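Local atomic coordinates of hypothetical protein (Pseudomonas putida, PDB entry 2HLJ), a protein that probably acts on acyl-CoA thioesters, perhaps betainyl-CoA, as a hotdog-fold enzyme of the thioesterase-like superfamily. Residues A62-H68 with E103-E109; T74-T80 with Y93-A99. One frame throughout, in Å; residues are numbered along the deposited sequence.

Contact 1: residues A62-H68 with E103-E109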
loop_
_atom_site.group_PDB
_atom_site.type_symbol
_atom_site.label_atom_id
_atom_site.label_comp_id
_atom_site.label_asym_id
_atom_site.label_seq_id
_atom_site.Cartn_x
_atom_site.Cartn_y
_atom_site.Cartn_z
ATOM N N ALA A 62 -0.219 6.943 1.169
ATOM C CA ALA A 62 -0.881 6.393 0.013
ATOM C C ALA A 62 -2.197 5.761 0.415
ATOM O O ALA A 62 -2.331 5.205 1.522
ATOM C CB ALA A 62 0.014 5.341 -0.676
ATOM N N HIS A 63 -3.179 5.880 -0.478
ATOM C CA HIS A 63 -4.422 5.123 -0.374
ATOM C C HIS A 63 -4.416 4.158 -1.542
ATOM O O HIS A 63 -3.864 4.474 -2.583
ATOM C CB HIS A 63 -5.659 6.030 -0.464
ATOM C CG HIS A 63 -6.877 5.439 0.184
ATOM N ND1 HIS A 63 -7.880 4.857 -0.546
ATOM C CD2 HIS A 63 -7.224 5.284 1.483
ATOM C CE1 HIS A 63 -8.791 4.373 0.271
ATOM N NE2 HIS A 63 -8.418 4.615 1.510
ATOM N N ILE A 64 -5.000 2.980 -1.375
ATOM C CA ILE A 64 -5.160 2.095 -2.499
ATOM C C ILE A 64 -6.490 1.396 -2.450
ATOM O O ILE A 64 -6.905 0.877 -1.412
ATOM C CB ILE A 64 -3.958 1.118 -2.654
ATOM C CG1 ILE A 64 -4.227 0.131 -3.765
ATOM C CG2 ILE A 64 -3.665 0.382 -1.407
ATOM C CD1 ILE A 64 -2.946 -0.522 -4.194
ATOM N N ASN A 65 -7.185 1.449 -3.578
ATOM C CA ASN A 65 -8.423 0.705 -3.756
ATOM C C ASN A 65 -8.192 -0.464 -4.653
ATOM O O ASN A 65 -7.677 -0.281 -5.747
ATOM C CB ASN A 65 -9.456 1.598 -4.374
ATOM C CG ASN A 65 -9.814 2.720 -3.458
ATOM O OD1 ASN A 65 -9.089 3.711 -3.367
ATOM N ND2 ASN A 65 -10.890 2.545 -2.713
ATOM N N TYR A 66 -8.641 -1.644 -4.231
ATOM C CA TYR A 66 -8.479 -2.849 -5.042
ATOM C C TYR A 66 -9.854 -3.254 -5.554
ATOM O O TYR A 66 -10.708 -3.619 -4.762
ATOM C CB TYR A 66 -7.899 -3.978 -4.205
ATOM C CG TYR A 66 -6.599 -3.663 -3.510
ATOM C CD1 TYR A 66 -6.582 -3.127 -2.213
ATOM C CD2 TYR A 66 -5.377 -4.018 -4.085
ATOM C CE1 TYR A 66 -5.394 -2.890 -1.560
ATOM C CE2 TYR A 66 -4.207 -3.801 -3.427
ATOM C CZ TYR A 66 -4.206 -3.225 -2.184
ATOM O OH TYR A 66 -2.988 -3.016 -1.567
ATOM N N LEU A 67 -10.074 -3.108 -6.863
ATOM C CA LEU A 67 -11.375 -3.367 -7.477
ATOM C C LEU A 67 -11.481 -4.793 -8.001
ATOM O O LEU A 67 -12.565 -5.353 -8.008
ATOM C CB LEU A 67 -11.655 -2.355 -8.596
ATOM C CG LEU A 67 -11.767 -0.874 -8.205
ATOM C CD1 LEU A 67 -12.661 -0.661 -6.966
ATOM C CD2 LEU A 67 -10.436 -0.226 -7.957
ATOM N N HIS A 68 -10.357 -5.388 -8.405
ATOM C CA HIS A 68 -10.354 -6.704 -9.020
ATOM C C HIS A 68 -9.091 -7.481 -8.714
ATOM O O HIS A 68 -7.975 -6.935 -8.603
ATOM C CB HIS A 68 -10.475 -6.575 -10.527
ATOM C CG HIS A 68 -11.754 -5.945 -10.957
ATOM N ND1 HIS A 68 -12.932 -6.652 -11.035
ATOM C CD2 HIS A 68 -12.057 -4.666 -11.274
ATOM C CE1 HIS A 68 -13.903 -5.839 -11.412
ATOM N NE2 HIS A 68 -13.401 -4.627 -11.554
ATOM N N GLU A 103 -12.247 -1.300 -17.112
ATOM C CA GLU A 103 -12.294 -0.553 -15.846
ATOM C C GLU A 103 -11.002 -0.819 -15.071
ATOM O O GLU A 103 -10.277 -1.789 -15.357
ATOM C CB GLU A 103 -13.522 -0.907 -15.013
ATOM C CG GLU A 103 -13.664 -2.358 -14.560
ATOM C CD GLU A 103 -15.004 -2.638 -13.827
ATOM O OE1 GLU A 103 -16.040 -2.799 -14.539
ATOM O OE2 GLU A 103 -15.007 -2.730 -12.552
ATOM N N VAL A 104 -10.669 0.037 -14.117
ATOM C CA VAL A 104 -9.416 -0.176 -13.425
ATOM C C VAL A 104 -9.481 -1.422 -12.534
ATOM O O VAL A 104 -10.508 -1.743 -11.948
ATOM C CB VAL A 104 -8.922 1.047 -12.628
ATOM C CG1 VAL A 104 -8.727 2.236 -13.571
ATOM C CG2 VAL A 104 -9.866 1.378 -11.473
ATOM N N LEU A 105 -8.345 -2.104 -12.454
ATOM C CA LEU A 105 -8.144 -3.219 -11.560
ATOM C C LEU A 105 -7.857 -2.767 -10.145
ATOM O O LEU A 105 -8.179 -3.476 -9.174
ATOM C CB LEU A 105 -6.959 -4.054 -12.060
ATOM C CG LEU A 105 -7.046 -4.545 -13.512
ATOM C CD1 LEU A 105 -5.812 -5.313 -13.894
ATOM C CD2 LEU A 105 -8.279 -5.413 -13.651
ATOM N N ALA A 106 -7.124 -1.660 -10.053
ATOM C CA ALA A 106 -6.765 -1.014 -8.794
ATOM C C ALA A 106 -6.328 0.404 -9.107
ATOM O O ALA A 106 -5.982 0.708 -10.245
ATOM C CB ALA A 106 -5.615 -1.746 -8.134
ATOM N N ALA A 107 -6.353 1.256 -8.095
ATOM C CA ALA A 107 -5.932 2.670 -8.206
ATOM C C ALA A 107 -5.306 3.115 -6.878
ATOM O O ALA A 107 -5.681 2.601 -5.799
ATOM C CB ALA A 107 -7.137 3.536 -8.579
ATOM N N SER A 108 -4.362 4.055 -6.926
ATOM C CA SER A 108 -3.726 4.548 -5.718
ATOM C C SER A 108 -3.411 6.003 -5.841
ATOM O O SER A 108 -2.781 6.408 -6.819
ATOM C CB SER A 108 -2.394 3.806 -5.481
ATOM O OG SER A 108 -1.833 4.224 -4.257
ATOM N N GLU A 109 -3.809 6.774 -4.823
ATOM C CA GLU A 109 -3.474 8.173 -4.683
ATOM C C GLU A 109 -2.310 8.243 -3.721
ATOM O O GLU A 109 -2.364 7.613 -2.677
ATOM C CB GLU A 109 -4.680 8.917 -4.068
ATOM C CG GLU A 109 -4.515 10.428 -4.052
ATOM C CD GLU A 109 -5.590 11.140 -3.255
ATOM O OE1 GLU A 109 -6.478 10.452 -2.687
ATOM O OE2 GLU A 109 -5.554 12.395 -3.212
#
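Asn65 and Ala107 form an antiparallel hydrogen-bonded pair, Asn65 N to Ala107 O at 2.9 Å and Ala107 N to Asn65 O at 3.1 Å, where strands 62-66 and 106-109 run at 166° to each other. Beyond Tyr66 the partner chain turns a corner. There Leu105 O takes two donors, Leu67 N and His68 N, both from the same face of its carbonyl plane.

Past this corner a histidine-carboxylate hydrogen bond crosses the segments. His68 NE2 donates to Glu103 OE2 at 2.7 Å, nearly straight. The carboxylate oxygen lies in the plane of the imidazole, but the ring meets it from above the carboxylate plane. Ring and carboxylate are turned 73° apart. Glu103 CG sits between its backbone N and carbonyl carbon (chi1 61°), and the chain then extends toward the ring. A leucine in place of His68 would probably leave Glu103 OE2 without its donor and the carboxylate freer to turn. Leu67 CD2 packs on Val104 CG2 at 3.9 Å. At the other end Ser108 OG, anti to its own backbone N, donates to His63 O at 2.6 Å.

The pairing joins strand 57-66 to strand 104-114 in the hotdog sheet. Helix 25-43 covers the face of Ile64, Ala106 and Ser108 through Tyr28, Leu29 and Phe32. Residues Ala62 to Asn65 also pair antiparallel with a strand of the second subunit, so the sheet continues across the dimer, and strand 89-98 flanks 104-114 on its other edge.

Contact 2: residues T74-T80 with Y93-A99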
loop_
_atom_site.group_PDB
_atom_site.type_symbol
_atom_site.label_atom_id
_atom_site.label_comp_id
_atom_site.label_asym_id
_atom_site.label_seq_id
_atom_site.Cartn_x
_atom_site.Cartn_y
_atom_site.Cartn_z
ATOM N N THR A 74 -1.108 -12.495 -15.885
ATOM C CA THR A 74 -1.766 -11.372 -16.454
ATOM C C THR A 74 -0.746 -10.285 -16.823
ATOM O O THR A 74 0.147 -9.943 -16.009
ATOM C CB THR A 74 -2.802 -10.814 -15.484
ATOM O OG1 THR A 74 -3.724 -11.854 -15.123
ATOM C CG2 THR A 74 -3.569 -9.684 -16.136
ATOM N N GLU A 75 -0.863 -9.769 -18.056
ATOM C CA GLU A 75 -0.063 -8.627 -18.510
ATOM C C GLU A 75 -0.781 -7.369 -18.079
ATOM O O GLU A 75 -1.907 -7.147 -18.469
ATOM C CB GLU A 75 0.096 -8.643 -20.026
ATOM C CG GLU A 75 0.912 -9.855 -20.509
ATOM C CD GLU A 75 0.647 -10.227 -21.985
ATOM O OE1 GLU A 75 -0.477 -10.691 -22.309
ATOM O OE2 GLU A 75 1.583 -10.088 -22.799
ATOM N N VAL A 76 -0.120 -6.555 -17.275
ATOM C CA VAL A 76 -0.747 -5.374 -16.729
ATOM C C VAL A 76 0.122 -4.166 -17.021
ATOM O O VAL A 76 1.318 -4.298 -17.268
ATOM C CB VAL A 76 -1.015 -5.495 -15.186
ATOM C CG1 VAL A 76 -2.005 -6.638 -14.875
ATOM C CG2 VAL A 76 0.298 -5.622 -14.358
ATOM N N TRP A 77 -0.492 -2.991 -16.976
ATOM C CA TRP A 77 0.224 -1.736 -17.097
ATOM C C TRP A 77 -0.332 -0.701 -16.144
ATOM O O TRP A 77 -1.491 -0.783 -15.706
ATOM C CB TRP A 77 0.193 -1.184 -18.550
ATOM C CG TRP A 77 -1.096 -0.678 -19.060
ATOM C CD1 TRP A 77 -1.615 0.587 -18.889
ATOM C CD2 TRP A 77 -2.031 -1.382 -19.878
ATOM N NE1 TRP A 77 -2.818 0.686 -19.541
ATOM C CE2 TRP A 77 -3.101 -0.511 -20.140
ATOM C CE3 TRP A 77 -2.082 -2.685 -20.400
ATOM C CZ2 TRP A 77 -4.215 -0.895 -20.894
ATOM C CZ3 TRP A 77 -3.178 -3.049 -21.158
ATOM C CH2 TRP A 77 -4.235 -2.164 -21.377
ATOM N N VAL A 78 0.506 0.299 -15.858
ATOM C CA VAL A 78 0.122 1.406 -14.992
ATOM C C VAL A 78 -0.093 2.662 -15.781
ATOM O O VAL A 78 0.737 3.014 -16.611
ATOM C CB VAL A 78 1.225 1.677 -13.925
ATOM C CG1 VAL A 78 0.756 2.690 -12.915
ATOM C CG2 VAL A 78 1.625 0.394 -13.255
ATOM N N GLN A 79 -1.202 3.361 -15.496
ATOM C CA GLN A 79 -1.406 4.723 -15.972
ATOM C C GLN A 79 -1.182 5.688 -14.816
ATOM O O GLN A 79 -1.507 5.395 -13.682
ATOM C CB GLN A 79 -2.823 4.893 -16.572
ATOM C CG GLN A 79 -2.877 4.217 -17.943
ATOM C CD GLN A 79 -4.231 4.134 -18.577
ATOM O OE1 GLN A 79 -4.432 3.266 -19.402
ATOM N NE2 GLN A 79 -5.169 5.009 -18.201
ATOM N N THR A 80 -0.595 6.832 -15.103
ATOM C CA THR A 80 -0.155 7.728 -14.038
ATOM C C THR A 80 -0.576 9.151 -14.390
ATOM O O THR A 80 -0.377 9.595 -15.520
ATOM C CB THR A 80 1.339 7.665 -13.822
ATOM O OG1 THR A 80 1.773 6.303 -13.565
ATOM C CG2 THR A 80 1.741 8.576 -12.679
ATOM N N TYR A 93 -1.397 9.835 -8.974
ATOM C CA TYR A 93 -2.487 8.876 -9.009
ATOM C C TYR A 93 -2.102 7.831 -10.017
ATOM O O TYR A 93 -1.821 8.184 -11.158
ATOM C CB TYR A 93 -3.791 9.573 -9.460
ATOM C CG TYR A 93 -5.029 8.681 -9.528
ATOM C CD1 TYR A 93 -5.766 8.425 -8.405
ATOM C CD2 TYR A 93 -5.471 8.148 -10.724
ATOM C CE1 TYR A 93 -6.901 7.645 -8.438
ATOM C CE2 TYR A 93 -6.605 7.355 -10.786
ATOM C CZ TYR A 93 -7.318 7.106 -9.619
ATOM O OH TYR A 93 -8.483 6.379 -9.611
ATOM N N HIS A 94 -1.985 6.576 -9.572
ATOM C CA HIS A 94 -1.708 5.450 -10.438
ATOM C C HIS A 94 -2.959 4.597 -10.560
ATOM O O HIS A 94 -3.720 4.457 -9.593
ATOM C CB HIS A 94 -0.610 4.551 -9.845
ATOM C CG HIS A 94 0.740 5.180 -9.733
ATOM N ND1 HIS A 94 1.443 5.664 -10.821
ATOM C CD2 HIS A 94 1.541 5.353 -8.656
ATOM C CE1 HIS A 94 2.611 6.120 -10.408
ATOM N NE2 HIS A 94 2.712 5.902 -9.107
ATOM N N SER A 95 -3.187 4.040 -11.743
ATOM C CA SER A 95 -4.242 3.073 -11.954
ATOM C C SER A 95 -3.653 1.856 -12.694
ATOM O O SER A 95 -2.664 1.966 -13.436
ATOM C CB SER A 95 -5.453 3.691 -12.672
ATOM O OG SER A 95 -5.078 4.265 -13.936
ATOM N N LEU A 96 -4.210 0.688 -12.415
ATOM C CA LEU A 96 -3.711 -0.564 -12.970
ATOM C C LEU A 96 -4.708 -1.091 -13.966
ATOM O O LEU A 96 -5.905 -1.068 -13.718
ATOM C CB LEU A 96 -3.461 -1.615 -11.889
ATOM C CG LEU A 96 -2.683 -2.886 -12.301
ATOM C CD1 LEU A 96 -1.223 -2.628 -12.624
ATOM C CD2 LEU A 96 -2.824 -3.958 -11.232
ATOM N N HIS A 97 -4.196 -1.612 -15.084
ATOM C CA HIS A 97 -5.028 -1.973 -16.239
ATOM C C HIS A 97 -4.547 -3.264 -16.887
ATOM O O HIS A 97 -3.367 -3.654 -16.743
ATOM C CB HIS A 97 -4.957 -0.860 -17.312
ATOM C CG HIS A 97 -5.317 0.504 -16.796
ATOM N ND1 HIS A 97 -6.523 1.109 -17.062
ATOM C CD2 HIS A 97 -4.618 1.373 -16.034
ATOM C CE1 HIS A 97 -6.569 2.280 -16.450
ATOM N NE2 HIS A 97 -5.424 2.462 -15.809
ATOM N N ARG A 98 -5.465 -3.889 -17.633
ATOM C CA ARG A 98 -5.155 -5.017 -18.521
ATOM C C ARG A 98 -5.975 -4.915 -19.794
ATOM O O ARG A 98 -7.010 -4.252 -19.814
ATOM C CB ARG A 98 -5.431 -6.356 -17.852
ATOM C CG ARG A 98 -6.892 -6.667 -17.583
ATOM C CD ARG A 98 -6.994 -8.033 -16.901
ATOM N NE ARG A 98 -8.365 -8.461 -16.611
ATOM C CZ ARG A 98 -9.223 -8.972 -17.488
ATOM N NH1 ARG A 98 -8.911 -9.118 -18.769
ATOM N NH2 ARG A 98 -10.428 -9.334 -17.079
ATOM N N ALA A 99 -5.501 -5.566 -20.858
ATOM C CA ALA A 99 -6.209 -5.537 -22.155
ATOM C C ALA A 99 -7.549 -6.244 -22.066
ATOM O O ALA A 99 -7.689 -7.266 -21.372
ATOM C CB ALA A 99 -5.347 -6.187 -23.251
HETATM O O HOH W 1 -3.007 -6.852 -20.798
HETATM O O HOH W 2 -4.080 6.983 -13.612
#
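Val76 CG2 and Val78 CG2 both pack on Leu96 CD1, at 3.8 and 4.2 Å, on the side of the hotdog sheet that faces helix 25-43. The two segments belong to a beta hairpin, strands 75-85 and 89-98. Val78 also touches Ile31, Phe32 and Ala35 of the helix. On this same face Thr80 lies beside His94, pointing the same way. Thr80 OG1 and His94 ND1 share a hydrogen bond of 2.8 Å in the plane of the ring. The hydroxyl also bonds Thr7 OG1, and His94 NE2 reaches Thr36 OG1, so both ring nitrogens of His94 have a partner.

On the other face Trp77, His97 and Gln79 pack together. His97 CB sits over the five-membered ring of Trp77, a CH-pi contact 3.6 Å from the centroid. The His97 ring is nearly parallel to that ring but slid aside, so the two barely overlap. Instead the imidazole lies under the flat amide of Gln79, planes 13° apart, with OE1 above its centre. With CG beside its backbone N (chi1 -75°) and the chain extended beyond, Gln79 brings OE1 to Trp77 NE1. That bond is 3.0 Å long and 172° straight, in the indole plane, and fixes the amide's rotation.

Toward the strand ends water bridges Glu75 O and Ala99 N. A second water meets Ser95 OG, which shares a 2.6 Å hydrogen bond with His97 NE2 in the imidazole plane.

In the fold
From the N terminus the chain makes edge strand 6-11 and helix 25-43, then enters strand 57-66, the first partner of contact 1. It goes on to strand 75-85, turns, and returns along strand 89-98, closing the short hairpin of contact 2. Strand 104-114 then comes back beside 57-66 and closes the longer loop of contact 1. Contact 2 is therefore nested inside contact 1. Strands 89-98 and 104-114 are neighbours, joined by probable backbone hydrogen bonds from Ser108 N to His94 O and from Leu96 N to Ala106 O. Together the contacts tie four strands of one sheet, with 6-11 beyond contact 2 and the second subunit beyond contact 1.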